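Local coordinates for protein toll (Drosophila melanogaster, PDB 4LXR), which serves as the cell-surface receptor for the cleaved form of the cytokine Spätzle, switching on the Toll pathway in dorsal-ventral patterning and antifungal defence, at residues Lys603-Cys608 with Pro632-Leu637; Ala618-Cys623 with Leu643-Leu648; Glu665-Leu670 with Gln684-Leu689. One frame throughout, in Å; residues are numbered along the deposited sequence.

Contact 1 of 3, residues Lys603-Cys608 with Pro632-Leu637; sequences KCPRGC and PRLPNL
Pro605 drops its ring into a row formed by Pro632, Leu634 and Pro635, and these few side chains carry the contact between two irregular loops of an LRRNT module, the cysteine-rich cap that opens the second leucine-rich repeat block of the Toll ectodomain. The close part is proline against proline and carbonyl. CG of Pro605 rests 3.2 Å from the backbone O of Arg633, a van der Waals approach between a ring methylene and a carbonyl oxygen. The other ring carbons also border this oxygen, and CB meets CG of Pro632 while CD meets CD of Pro635 at 4.1 Å, the two rings being crossed at about a right angle. Leu634 starts out pointing away from the other loop, yet its CD2 turns back to lie 4.1 Å from CG of Pro605; CD2 also borders Ile621, while CD1 packs on Leu646 of the sheet. The ring of Pro635 is laid over the backbone of Lys603, with CD 3.2 Å from the Lys603 O and CB 3.5 Å from the Lys603 CA.

The outer side is quite different. Lys603 contributes backbone alone, because its extended chain runs off from the contact and its amine takes no part; Arg633 likewise offers its carbonyl while its guanidinium leads away. With three prolines here, the backbone N of each carries no hydrogen, and the contact is made by van der Waals surfaces. Two disulfides tie down the first loop, Cys604 to Cys610 and Cys608 to Cys623, and within it the Cys608 N donates to the Pro605 O at 3.0 Å. At the Pro632 end, the SG of Cys608 comes to 4.3 Å from CG of Pro632.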
ATOM      1  N   LYS A 603     -42.193 -16.682 -32.212  1.00 55.97           N
ATOM      2  CA  LYS A 603     -41.363 -16.793 -31.012  1.00 61.46           C
ATOM      3  C   LYS A 603     -41.836 -17.891 -30.043  1.00 61.12           C
ATOM      4  O   LYS A 603     -42.366 -18.911 -30.481  1.00 62.32           O
ATOM      5  CB  LYS A 603     -41.240 -15.443 -30.313  1.00 66.27           C
ATOM      6  CG  LYS A 603     -40.483 -14.430 -31.147  1.00 73.56           C
ATOM      7  CD  LYS A 603     -40.063 -13.231 -30.320  1.00 80.64           C
ATOM      8  CE  LYS A 603     -39.180 -12.300 -31.129  1.00 84.02           C
ATOM      9  NZ  LYS A 603     -38.649 -11.201 -30.284  1.00 88.95           N
ATOM     10  N   CYS A 604     -41.644 -17.694 -28.739  1.00 58.25           N
ATOM     11  CA  CYS A 604     -41.907 -18.765 -27.773  1.00 57.19           C
ATOM     12  C   CYS A 604     -43.395 -19.040 -27.526  1.00 63.66           C
ATOM     13  O   CYS A 604     -44.135 -18.144 -27.133  1.00 67.71           O
ATOM     14  CB  CYS A 604     -41.191 -18.508 -26.442  1.00 50.74           C
ATOM     15  SG  CYS A 604     -40.996 -20.004 -25.401  1.00 65.97           S
ATOM     16  N   PRO A 605     -43.824 -20.296 -27.736  1.00 62.43           N
ATOM     17  CA  PRO A 605     -45.220 -20.721 -27.547  1.00 64.45           C
ATOM     18  C   PRO A 605     -45.736 -20.435 -26.136  1.00 67.05           C
ATOM     19  O   PRO A 605     -44.946 -20.432 -25.195  1.00 65.68           O
ATOM     20  CB  PRO A 605     -45.162 -22.234 -27.791  1.00 62.03           C
ATOM     21  CG  PRO A 605     -43.948 -22.439 -28.621  1.00 52.56           C
ATOM     22  CD  PRO A 605     -42.963 -21.408 -28.176  1.00 51.19           C
ATOM     23  N   ARG A 606     -47.046 -20.234 -26.007  1.00 76.48           N
ATOM     24  CA  ARG A 606     -47.676 -19.735 -24.776  1.00 89.63           C
ATOM     25  C   ARG A 606     -47.151 -20.289 -23.449  1.00 86.54           C
ATOM     26  O   ARG A 606     -46.467 -19.583 -22.706  1.00 90.01           O
ATOM     27  CB  ARG A 606     -49.202 -19.893 -24.846  1.00100.83           C
ATOM     28  CG  ARG A 606     -49.899 -18.776 -25.613  1.00110.17           C
ATOM     29  CD  ARG A 606     -51.415 -18.895 -25.543  1.00119.80           C
ATOM     30  NE  ARG A 606     -52.082 -17.734 -26.132  1.00126.42           N
ATOM     31  CZ  ARG A 606     -53.402 -17.613 -26.260  1.00131.26           C
ATOM     32  NH1 ARG A 606     -54.203 -18.584 -25.844  1.00132.21           N
ATOM     33  NH2 ARG A 606     -53.922 -16.521 -26.808  1.00131.79           N
ATOM     34  N   GLY A 607     -47.482 -21.541 -23.147  1.00 80.69           N
ATOM     35  CA  GLY A 607     -47.091 -22.137 -21.883  1.00 75.34           C
ATOM     36  C   GLY A 607     -45.745 -22.831 -21.951  1.00 71.51           C
ATOM     37  O   GLY A 607     -45.512 -23.832 -21.266  1.00 74.33           O
ATOM     38  N   CYS A 608     -44.861 -22.302 -22.790  1.00 63.17           N
ATOM     39  CA  CYS A 608     -43.545 -22.893 -22.985  1.00 65.00           C
ATOM     40  C   CYS A 608     -42.472 -21.883 -22.602  1.00 69.78           C
ATOM     41  O   CYS A 608     -42.678 -20.669 -22.698  1.00 72.70           O
ATOM     42  CB  CYS A 608     -43.348 -23.340 -24.445  1.00 54.72           C
ATOM     43  SG  CYS A 608     -44.568 -24.527 -25.097  1.00 67.23           S
ATOM     44  N   PRO A 632     -47.631 -27.189 -30.336  1.00 61.64           N
ATOM     45  CA  PRO A 632     -48.013 -25.784 -30.524  1.00 62.27           C
ATOM     46  C   PRO A 632     -47.181 -25.112 -31.609  1.00 60.05           C
ATOM     47  O   PRO A 632     -46.136 -25.637 -31.993  1.00 61.74           O
ATOM     48  CB  PRO A 632     -47.713 -25.157 -29.164  1.00 55.70           C
ATOM     49  CG  PRO A 632     -46.617 -25.984 -28.608  1.00 57.04           C
ATOM     50  CD  PRO A 632     -46.882 -27.396 -29.085  1.00 58.62           C
ATOM     51  N   ARG A 633     -47.664 -23.973 -32.096  1.00 67.49           N
ATOM     52  CA  ARG A 633     -46.954 -23.126 -33.056  1.00 65.19           C
ATOM     53  C   ARG A 633     -45.518 -22.837 -32.628  1.00 61.62           C
ATOM     54  O   ARG A 633     -45.290 -22.262 -31.563  1.00 61.64           O
ATOM     55  CB  ARG A 633     -47.696 -21.799 -33.195  1.00 62.97           C
ATOM     56  CG  ARG A 633     -49.175 -21.937 -33.488  1.00 77.37           C
ATOM     57  CD  ARG A 633     -49.825 -20.559 -33.633  1.00 94.17           C
ATOM     58  NE  ARG A 633     -51.106 -20.622 -34.332  1.00103.83           N
ATOM     59  CZ  ARG A 633     -51.861 -19.563 -34.610  1.00108.97           C
ATOM     60  NH1 ARG A 633     -51.469 -18.351 -34.243  1.00111.58           N
ATOM     61  NH2 ARG A 633     -53.010 -19.718 -35.253  1.00112.42           N
ATOM     62  N   LEU A 634     -44.557 -23.214 -33.469  1.00 56.48           N
ATOM     63  CA  LEU A 634     -43.135 -23.076 -33.134  1.00 62.47           C
ATOM     64  C   LEU A 634     -42.481 -21.894 -33.847  1.00 57.26           C
ATOM     65  O   LEU A 634     -42.861 -21.555 -34.964  1.00 69.53           O
ATOM     66  CB  LEU A 634     -42.371 -24.376 -33.451  1.00 52.63           C
ATOM     67  CG  LEU A 634     -42.809 -25.625 -32.682  1.00 50.67           C
ATOM     68  CD1 LEU A 634     -41.933 -26.857 -33.017  1.00 48.20           C
ATOM     69  CD2 LEU A 634     -42.814 -25.364 -31.185  1.00 50.69           C
ATOM     70  N   PRO A 635     -41.488 -21.266 -33.198  1.00 60.21           N
ATOM     71  CA  PRO A 635     -40.751 -20.171 -33.835  1.00 63.37           C
ATOM     72  C   PRO A 635     -39.804 -20.701 -34.895  1.00 58.35           C
ATOM     73  O   PRO A 635     -39.324 -21.819 -34.773  1.00 61.95           O
ATOM     74  CB  PRO A 635     -39.942 -19.577 -32.679  1.00 62.79           C
ATOM     75  CG  PRO A 635     -39.766 -20.705 -31.723  1.00 57.14           C
ATOM     76  CD  PRO A 635     -41.024 -21.520 -31.822  1.00 57.67           C
ATOM     77  N   ASN A 636     -39.540 -19.905 -35.923  1.00 69.57           N
ATOM     78  CA  ASN A 636     -38.578 -20.283 -36.952  1.00 69.49           C
ATOM     79  C   ASN A 636     -37.150 -20.358 -36.420  1.00 64.10           C
ATOM     80  O   ASN A 636     -36.759 -19.584 -35.545  1.00 69.07           O
ATOM     81  CB  ASN A 636     -38.656 -19.309 -38.126  1.00 76.00           C
ATOM     82  CG  ASN A 636     -39.459 -19.862 -39.282  1.00 82.96           C
ATOM     83  OD1 ASN A 636     -38.922 -20.103 -40.365  1.00 91.64           O
ATOM     84  ND2 ASN A 636     -40.748 -20.092 -39.055  1.00 79.81           N
ATOM     85  N   LEU A 637     -36.371 -21.292 -36.951  1.00 63.05           N
ATOM     86  CA  LEU A 637     -34.981 -21.448 -36.533  1.00 67.76           C
ATOM     87  C   LEU A 637     -34.071 -20.472 -37.272  1.00 78.20           C
ATOM     88  O   LEU A 637     -34.033 -20.463 -38.506  1.00 74.29           O
ATOM     89  CB  LEU A 637     -34.502 -22.878 -36.775  1.00 58.46           C
ATOM     90  CG  LEU A 637     -33.145 -23.243 -36.172  1.00 58.40           C
ATOM     91  CD1 LEU A 637     -33.182 -23.057 -34.658  1.00 56.71           C
ATOM     92  CD2 LEU A 637     -32.752 -24.676 -36.539  1.00 57.93           C
TER

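Contact 2 of 3, residues Ala618-Cys623 with Leu643-Leu648; sequences ALVINC and LMELHL
Leu619 and Ile621 exchange backbone hydrogen bonds with Leu643, Glu645 and His647 in a parallel two-strand ladder, where the last strand of the LRRNT cap meets the first repeat strand of the second leucine-rich repeat block. Five such bonds alternate across it, from Leu619 N to Leu643 O through to Cys623 N to His647 O; the shortest, His647 N to Ile621 O, is 2.7 Å and nearly linear at the carbonyl.

Apolar contacts fill the face bearing Leu619, Ile621, Met644 and Leu646. Met644, with CG anti to its backbone N (chi1 179°), extends beside Leu619 and sets CE 3.7 Å from CD1 of Ile621; CG2 of Ile621 touches CD1 of Leu646. Beyond the strands, CD2 of Leu648 presses on CB of Cys623, whose sulfur is bonded to Cys608.

The other face is mixed: Ala618 CB meets Leu643 CB, and Asn622, Glu645 and His647 carry the polar groups. His647 lies alongside Asn622, amide and ring planes 54° apart, and stacks with His671. Its ND1 is hydrogen-bonded to OE1 of Glu649. NE2 donates in the ring plane to the anti side of Glu645 OE2, 3.0 Å away and 27° out of the carboxylate plane.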
ATOM      1  N   ALA A 618     -27.823 -23.990 -30.141  1.00 52.05           N
ATOM      2  CA  ALA A 618     -29.094 -24.687 -30.018  1.00 58.87           C
ATOM      3  C   ALA A 618     -30.234 -23.807 -29.526  1.00 56.63           C
ATOM      4  O   ALA A 618     -30.119 -23.131 -28.503  1.00 55.71           O
ATOM      5  CB  ALA A 618     -28.945 -25.908 -29.121  1.00 54.42           C
ATOM      6  N   LEU A 619     -31.334 -23.822 -30.272  1.00 58.34           N
ATOM      7  CA  LEU A 619     -32.603 -23.296 -29.792  1.00 50.54           C
ATOM      8  C   LEU A 619     -33.329 -24.404 -29.025  1.00 57.13           C
ATOM      9  O   LEU A 619     -33.644 -25.463 -29.579  1.00 53.16           O
ATOM     10  CB  LEU A 619     -33.461 -22.826 -30.959  1.00 49.82           C
ATOM     11  CG  LEU A 619     -34.890 -22.431 -30.584  1.00 49.48           C
ATOM     12  CD1 LEU A 619     -34.905 -21.139 -29.754  1.00 49.92           C
ATOM     13  CD2 LEU A 619     -35.765 -22.311 -31.821  1.00 49.30           C
ATOM     14  N   VAL A 620     -33.569 -24.161 -27.744  1.00 52.42           N
ATOM     15  CA  VAL A 620     -34.186 -25.145 -26.876  1.00 53.47           C
ATOM     16  C   VAL A 620     -35.603 -24.719 -26.540  1.00 57.00           C
ATOM     17  O   VAL A 620     -35.812 -23.682 -25.912  1.00 52.14           O
ATOM     18  CB  VAL A 620     -33.386 -25.299 -25.576  1.00 54.09           C
ATOM     19  CG1 VAL A 620     -34.084 -26.243 -24.625  1.00 55.69           C
ATOM     20  CG2 VAL A 620     -31.981 -25.777 -25.879  1.00 54.66           C
ATOM     21  N   ILE A 621     -36.579 -25.515 -26.968  1.00 58.91           N
ATOM     22  CA  ILE A 621     -37.978 -25.243 -26.672  1.00 54.10           C
ATOM     23  C   ILE A 621     -38.546 -26.261 -25.694  1.00 55.81           C
ATOM     24  O   ILE A 621     -38.709 -27.436 -26.033  1.00 57.14           O
ATOM     25  CB  ILE A 621     -38.830 -25.250 -27.939  1.00 54.40           C
ATOM     26  CG1 ILE A 621     -38.342 -24.184 -28.914  1.00 52.28           C
ATOM     27  CG2 ILE A 621     -40.296 -25.026 -27.600  1.00 54.12           C
ATOM     28  CD1 ILE A 621     -39.043 -24.247 -30.248  1.00 54.41           C
ATOM     29  N   ASN A 622     -38.836 -25.799 -24.481  1.00 55.84           N
ATOM     30  CA  ASN A 622     -39.407 -26.622 -23.426  1.00 57.50           C
ATOM     31  C   ASN A 622     -40.907 -26.350 -23.240  1.00 66.30           C
ATOM     32  O   ASN A 622     -41.297 -25.228 -22.921  1.00 64.20           O
ATOM     33  CB  ASN A 622     -38.688 -26.350 -22.099  1.00 57.68           C
ATOM     34  CG  ASN A 622     -37.212 -26.692 -22.142  1.00 57.78           C
ATOM     35  OD1 ASN A 622     -36.829 -27.772 -22.574  1.00 58.91           O
ATOM     36  ND2 ASN A 622     -36.372 -25.770 -21.681  1.00 56.70           N
ATOM     37  N   CYS A 623     -41.751 -27.363 -23.430  1.00 51.45           N
ATOM     38  CA  CYS A 623     -43.175 -27.217 -23.103  1.00 52.98           C
ATOM     39  C   CYS A 623     -43.631 -28.327 -22.168  1.00 51.24           C
ATOM     40  O   CYS A 623     -43.852 -29.458 -22.596  1.00 49.00           O
ATOM     41  CB  CYS A 623     -44.047 -27.224 -24.351  1.00 49.61           C
ATOM     42  SG  CYS A 623     -43.511 -26.170 -25.688  1.00 65.55           S
ATOM     43  N   LEU A 643     -28.988 -26.522 -34.184  1.00 55.61           N
ATOM     44  CA  LEU A 643     -29.787 -27.489 -33.452  1.00 49.21           C
ATOM     45  C   LEU A 643     -31.075 -26.869 -32.919  1.00 50.64           C
ATOM     46  O   LEU A 643     -31.097 -25.704 -32.517  1.00 50.34           O
ATOM     47  CB  LEU A 643     -28.985 -28.026 -32.275  1.00 42.70           C
ATOM     48  CG  LEU A 643     -27.586 -28.579 -32.541  1.00 50.07           C
ATOM     49  CD1 LEU A 643     -26.909 -28.885 -31.211  1.00 44.92           C
ATOM     50  CD2 LEU A 643     -27.633 -29.836 -33.430  1.00 40.64           C
ATOM     51  N   MET A 644     -32.140 -27.664 -32.880  1.00 45.49           N
ATOM     52  CA  MET A 644     -33.421 -27.214 -32.342  1.00 46.88           C
ATOM     53  C   MET A 644     -34.054 -28.374 -31.572  1.00 51.71           C
ATOM     54  O   MET A 644     -34.455 -29.383 -32.173  1.00 45.71           O
ATOM     55  CB  MET A 644     -34.327 -26.756 -33.482  1.00 44.94           C
ATOM     56  CG  MET A 644     -35.704 -26.276 -33.069  1.00 45.87           C
ATOM     57  SD  MET A 644     -36.568 -25.573 -34.487  1.00 50.94           S
ATOM     58  CE  MET A 644     -38.052 -24.906 -33.735  1.00 49.24           C
ATOM     59  N   GLU A 645     -34.121 -28.247 -30.249  1.00 46.50           N
ATOM     60  CA  GLU A 645     -34.632 -29.328 -29.415  1.00 40.26           C
ATOM     61  C   GLU A 645     -36.062 -29.039 -28.994  1.00 45.43           C
ATOM     62  O   GLU A 645     -36.346 -28.014 -28.392  1.00 42.67           O
ATOM     63  CB  GLU A 645     -33.767 -29.531 -28.171  1.00 39.85           C
ATOM     64  CG  GLU A 645     -32.292 -29.701 -28.438  1.00 44.29           C
ATOM     65  CD  GLU A 645     -31.507 -29.981 -27.167  1.00 49.34           C
ATOM     66  OE1 GLU A 645     -30.283 -30.206 -27.260  1.00 45.77           O
ATOM     67  OE2 GLU A 645     -32.116 -29.977 -26.075  1.00 51.71           O
ATOM     68  N   LEU A 646     -36.971 -29.943 -29.314  1.00 44.61           N
ATOM     69  CA  LEU A 646     -38.360 -29.719 -28.966  1.00 48.06           C
ATOM     70  C   LEU A 646     -38.729 -30.641 -27.827  1.00 40.13           C
ATOM     71  O   LEU A 646     -38.916 -31.835 -28.020  1.00 38.76           O
ATOM     72  CB  LEU A 646     -39.257 -29.941 -30.177  1.00 43.63           C
ATOM     73  CG  LEU A 646     -40.764 -29.818 -30.020  1.00 42.49           C
ATOM     74  CD1 LEU A 646     -41.182 -28.435 -29.451  1.00 44.61           C
ATOM     75  CD2 LEU A 646     -41.378 -30.056 -31.380  1.00 42.87           C
ATOM     76  N   HIS A 647     -38.796 -30.078 -26.630  1.00 41.97           N
ATOM     77  CA  HIS A 647     -39.075 -30.834 -25.421  1.00 43.17           C
ATOM     78  C   HIS A 647     -40.560 -30.805 -25.071  1.00 44.54           C
ATOM     79  O   HIS A 647     -41.108 -29.772 -24.664  1.00 43.55           O
ATOM     80  CB  HIS A 647     -38.204 -30.322 -24.264  1.00 42.35           C
ATOM     81  CG  HIS A 647     -36.774 -30.769 -24.353  1.00 41.55           C
ATOM     82  ND1 HIS A 647     -36.329 -31.956 -23.811  1.00 42.28           N
ATOM     83  CD2 HIS A 647     -35.698 -30.199 -24.942  1.00 40.10           C
ATOM     84  CE1 HIS A 647     -35.037 -32.091 -24.050  1.00 37.83           C
ATOM     85  NE2 HIS A 647     -34.629 -31.034 -24.730  1.00 46.00           N
ATOM     86  N   LEU A 648     -41.204 -31.955 -25.257  1.00 41.20           N
ATOM     87  CA  LEU A 648     -42.638 -32.087 -25.053  1.00 41.83           C
ATOM     88  C   LEU A 648     -42.942 -33.257 -24.123  1.00 41.20           C
ATOM     89  O   LEU A 648     -44.042 -33.808 -24.139  1.00 47.09           O
ATOM     90  CB  LEU A 648     -43.351 -32.242 -26.396  1.00 47.80           C
ATOM     91  CG  LEU A 648     -43.287 -31.033 -27.341  1.00 51.16           C
ATOM     92  CD1 LEU A 648     -43.850 -31.348 -28.718  1.00 44.05           C
ATOM     93  CD2 LEU A 648     -44.025 -29.846 -26.736  1.00 61.81           C
TER

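Contact 3 of 3, residues Glu665-Leu670 with Gln684-Leu689. With NAG (2-acetamido-2-deoxy-beta-D-glucopyranose), chain K.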
ATOM      1  N   GLU A 665     -40.481 -27.805 -38.869  1.00 62.32           N
ATOM      2  CA  GLU A 665     -39.758 -28.422 -39.988  1.00 61.01           C
ATOM      3  C   GLU A 665     -38.242 -28.462 -39.795  1.00 55.54           C
ATOM      4  O   GLU A 665     -37.541 -29.162 -40.524  1.00 62.27           O
ATOM      5  CB  GLU A 665     -40.068 -27.693 -41.298  1.00 68.81           C
ATOM      6  CG  GLU A 665     -39.556 -26.259 -41.358  1.00 72.97           C
ATOM      7  CD  GLU A 665     -39.820 -25.600 -42.700  1.00 77.76           C
ATOM      8  OE1 GLU A 665     -40.300 -26.294 -43.620  1.00 76.52           O
ATOM      9  OE2 GLU A 665     -39.549 -24.387 -42.834  1.00 84.48           O
ATOM     10  N   SER A 666     -37.740 -27.705 -38.824  1.00 50.56           N
ATOM     11  CA  SER A 666     -36.301 -27.519 -38.648  1.00 47.47           C
ATOM     12  C   SER A 666     -35.797 -28.162 -37.372  1.00 45.32           C
ATOM     13  O   SER A 666     -34.619 -28.068 -37.054  1.00 44.90           O
ATOM     14  CB  SER A 666     -35.976 -26.026 -38.588  1.00 52.57           C
ATOM     15  OG  SER A 666     -36.734 -25.311 -39.539  1.00 54.68           O
ATOM     16  N   VAL A 667     -36.712 -28.773 -36.624  1.00 52.93           N
ATOM     17  CA  VAL A 667     -36.383 -29.467 -35.384  1.00 43.38           C
ATOM     18  C   VAL A 667     -35.366 -30.581 -35.637  1.00 45.48           C
ATOM     19  O   VAL A 667     -35.518 -31.369 -36.574  1.00 40.29           O
ATOM     20  CB  VAL A 667     -37.651 -30.093 -34.756  1.00 42.21           C
ATOM     21  CG1 VAL A 667     -37.282 -31.128 -33.683  1.00 39.72           C
ATOM     22  CG2 VAL A 667     -38.571 -29.006 -34.199  1.00 43.39           C
ATOM     23  N   THR A 668     -34.323 -30.633 -34.810  1.00 40.95           N
ATOM     24  CA  THR A 668     -33.316 -31.683 -34.940  1.00 43.11           C
ATOM     25  C   THR A 668     -33.436 -32.745 -33.844  1.00 37.88           C
ATOM     26  O   THR A 668     -32.858 -33.828 -33.939  1.00 35.92           O
ATOM     27  CB  THR A 668     -31.893 -31.097 -34.938  1.00 41.32           C
ATOM     28  OG1 THR A 668     -31.623 -30.495 -33.670  1.00 39.18           O
ATOM     29  CG2 THR A 668     -31.752 -30.069 -36.024  1.00 40.96           C
ATOM     30  N   SER A 669     -34.197 -32.436 -32.804  1.00 40.13           N
ATOM     31  CA  SER A 669     -34.322 -33.343 -31.675  1.00 35.34           C
ATOM     32  C   SER A 669     -35.757 -33.322 -31.177  1.00 35.71           C
ATOM     33  O   SER A 669     -36.251 -32.272 -30.745  1.00 37.03           O
ATOM     34  CB  SER A 669     -33.392 -32.897 -30.547  1.00 44.13           C
ATOM     35  OG  SER A 669     -32.789 -33.998 -29.912  1.00 51.88           O
ATOM     36  N   LEU A 670     -36.430 -34.467 -31.257  1.00 34.79           N
ATOM     37  CA  LEU A 670     -37.783 -34.607 -30.740  1.00 35.23           C
ATOM     38  C   LEU A 670     -37.757 -35.424 -29.462  1.00 38.45           C
ATOM     39  O   LEU A 670     -37.391 -36.597 -29.476  1.00 40.85           O
ATOM     40  CB  LEU A 670     -38.694 -35.294 -31.755  1.00 37.88           C
ATOM     41  CG  LEU A 670     -39.265 -34.441 -32.881  1.00 41.06           C
ATOM     42  CD1 LEU A 670     -39.983 -35.304 -33.932  1.00 37.02           C
ATOM     43  CD2 LEU A 670     -40.200 -33.378 -32.298  1.00 38.40           C
ATOM     44  N   GLN A 684     -44.420 -37.028 -40.897  1.00 56.58           N
ATOM     45  CA  GLN A 684     -44.541 -36.252 -39.671  1.00 56.31           C
ATOM     46  C   GLN A 684     -43.163 -36.024 -39.055  1.00 49.76           C
ATOM     47  O   GLN A 684     -43.050 -35.398 -38.007  1.00 45.52           O
ATOM     48  CB  GLN A 684     -45.433 -36.970 -38.658  1.00 44.37           C
ATOM     49  CG  GLN A 684     -46.922 -36.918 -38.964  1.00 47.64           C
ATOM     50  CD  GLN A 684     -47.714 -37.932 -38.144  1.00 54.43           C
ATOM     51  OE1 GLN A 684     -47.147 -38.859 -37.562  1.00 56.52           O
ATOM     52  NE2 GLN A 684     -49.026 -37.758 -38.095  1.00 59.45           N
ATOM     53  N   LEU A 685     -42.118 -36.539 -39.701  1.00 47.66           N
ATOM     54  CA  LEU A 685     -40.774 -36.475 -39.127  1.00 47.26           C
ATOM     55  C   LEU A 685     -39.909 -35.419 -39.786  1.00 45.10           C
ATOM     56  O   LEU A 685     -39.589 -35.536 -40.960  1.00 46.11           O
ATOM     57  CB  LEU A 685     -40.080 -37.835 -39.212  1.00 41.04           C
ATOM     58  CG  LEU A 685     -40.771 -38.982 -38.476  1.00 41.94           C
ATOM     59  CD1 LEU A 685     -40.052 -40.296 -38.745  1.00 36.91           C
ATOM     60  CD2 LEU A 685     -40.842 -38.691 -36.985  1.00 42.77           C
ATOM     61  N   PRO A 686     -39.514 -34.389 -39.021  1.00 51.34           N
ATOM     62  CA  PRO A 686     -38.661 -33.320 -39.556  1.00 50.64           C
ATOM     63  C   PRO A 686     -37.393 -33.859 -40.214  1.00 49.35           C
ATOM     64  O   PRO A 686     -36.833 -34.864 -39.779  1.00 47.79           O
ATOM     65  CB  PRO A 686     -38.348 -32.452 -38.328  1.00 43.76           C
ATOM     66  CG  PRO A 686     -38.902 -33.192 -37.144  1.00 50.78           C
ATOM     67  CD  PRO A 686     -39.973 -34.094 -37.655  1.00 51.28           C
ATOM     68  N   THR A 687     -36.963 -33.183 -41.271  1.00 54.61           N
ATOM     69  CA  THR A 687     -35.933 -33.704 -42.161  1.00 56.33           C
ATOM     70  C   THR A 687     -34.518 -33.682 -41.565  1.00 54.18           C
ATOM     71  O   THR A 687     -33.701 -34.544 -41.873  1.00 53.46           O
ATOM     72  CB  THR A 687     -35.998 -32.988 -43.542  1.00 70.29           C
ATOM     73  OG1 THR A 687     -36.237 -33.961 -44.565  1.00 69.32           O
ATOM     74  CG2 THR A 687     -34.715 -32.205 -43.851  1.00 67.39           C
ATOM     75  N   ASN A 688     -34.235 -32.714 -40.700  1.00 53.24           N
ATOM     76  CA  ASN A 688     -32.916 -32.617 -40.077  1.00 53.63           C
ATOM     77  C   ASN A 688     -32.805 -33.384 -38.762  1.00 46.08           C
ATOM     78  O   ASN A 688     -31.806 -33.253 -38.041  1.00 38.32           O
ATOM     79  CB  ASN A 688     -32.533 -31.148 -39.873  1.00 56.55           C
ATOM     80  CG  ASN A 688     -32.237 -30.450 -41.174  1.00 68.90           C
ATOM     81  OD1 ASN A 688     -31.725 -31.065 -42.111  1.00 66.73           O
ATOM     82  ND2 ASN A 688     -32.568 -29.163 -41.253  1.00 81.60           N
ATOM     83  N   LEU A 689     -33.834 -34.178 -38.466  1.00 39.92           N
ATOM     84  CA  LEU A 689     -33.925 -34.955 -37.224  1.00 43.97           C
ATOM     85  C   LEU A 689     -32.764 -35.922 -37.036  1.00 42.70           C
ATOM     86  O   LEU A 689     -32.424 -36.669 -37.953  1.00 43.59           O
ATOM     87  CB  LEU A 689     -35.247 -35.741 -37.186  1.00 45.60           C
ATOM     88  CG  LEU A 689     -35.798 -36.107 -35.803  1.00 44.61           C
ATOM     89  CD1 LEU A 689     -36.160 -34.843 -35.011  1.00 44.23           C
ATOM     90  CD2 LEU A 689     -37.000 -37.022 -35.927  1.00 41.54           C
TER
HETATM   91  C1  NAG K2014     -31.836 -28.534 -42.324  1.00 53.92           C
HETATM   92  C2  NAG K2014     -32.537 -27.272 -42.830  1.00 67.83           C
HETATM   93  C3  NAG K2014     -31.747 -26.666 -43.985  1.00 74.88           C
HETATM   94  C4  NAG K2014     -30.310 -26.403 -43.555  1.00 75.79           C
HETATM   95  C5  NAG K2014     -29.678 -27.676 -42.992  1.00 69.51           C
HETATM   96  C6  NAG K2014     -28.308 -27.439 -42.402  1.00 66.64           C
HETATM   97  C7  NAG K2014     -34.973 -27.088 -42.572  1.00 62.83           C
HETATM   98  C8  NAG K2014     -36.310 -27.471 -43.134  1.00 54.83           C
HETATM   99  N2  NAG K2014     -33.907 -27.549 -43.236  1.00 66.94           N
HETATM  100  O3  NAG K2014     -32.358 -25.455 -44.415  1.00 77.63           O
HETATM  101  O4  NAG K2014     -29.555 -25.954 -44.676  1.00 79.08           O
HETATM  102  O5  NAG K2014     -30.490 -28.215 -41.935  1.00 60.17           O
HETATM  103  O6  NAG K2014     -28.397 -26.879 -41.099  1.00 66.40           O
HETATM  104  O7  NAG K2014     -34.863 -26.397 -41.555  1.00 60.30           O
HETATM  105  O   HOH W   1     -35.840 -30.892 -39.211  1.00 39.88           O
HETATM  106  O   HOH W   2     -39.143 -31.158 -42.186  1.00 41.52           O
HETATM  107  O   HOH W   3     -32.719 -27.825 -38.956  1.00 43.68           O
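An N-linked sugar is part of this contact: Asn688 ND2 is bonded to C1 of the NAG at 1.4 Å, and the sugar's acetamide reaches back to the opposite segment. There the OG of Ser666 donates to O7 at 3.0 Å, while the methyl C8 lies 3.3 Å from the Glu665 O and beside its side chain.

Three waters add polar links. One donates to the carbonyl oxygens of Glu665 and Val667 and accepts from the Asn688 N at 2.8 Å; a second links the Glu665 O to the Thr687 N, and a third donates to the Ser666 O and takes a weak bond from Asn688 ND2. The first two serve the type I turn Pro686-Leu689.

Behind them the contact is apolar. Leu670 meets Pro686 tip to tip, CD1 to CD at 3.9 Å, and crosses Leu689 at about a right angle. CG of Leu689 is anti to the backbone N (chi1 -155°); chi2 of 64° then places CD1, 3.6 Å from the Thr668 O, and Val667 lies alongside.

The pair joins consecutive leucine-rich repeats: Leu670 packs between Leu646 of strand 643-647 and Leu692 of strand 691-693, and Leu689 touches Phe709 of helix 704-710.

How the contacts relate
Contacts 1 and 2 interleave along the chain at the start of the second repeat block, contact 3 follows them, and their chemistry changes with their place. Contact 2 is buried and is the one held by a ladder of backbone hydrogen bonds. Contact 1, only partly buried, relies on proline surfaces and is joined to contact 2 by the Cys608-Cys623 disulfide. Contact 3 is also largely buried, but its outer edge is wet and glycosylated. Strands 643-647 and 669-671 are neighbours in one sheet, so contacts 2 and 3 share it, with Leu646 CD2 against Leu670 CD2 continuing the core. Leu634 touches both Leu646 and Val667, bringing contact 1 into the same interior.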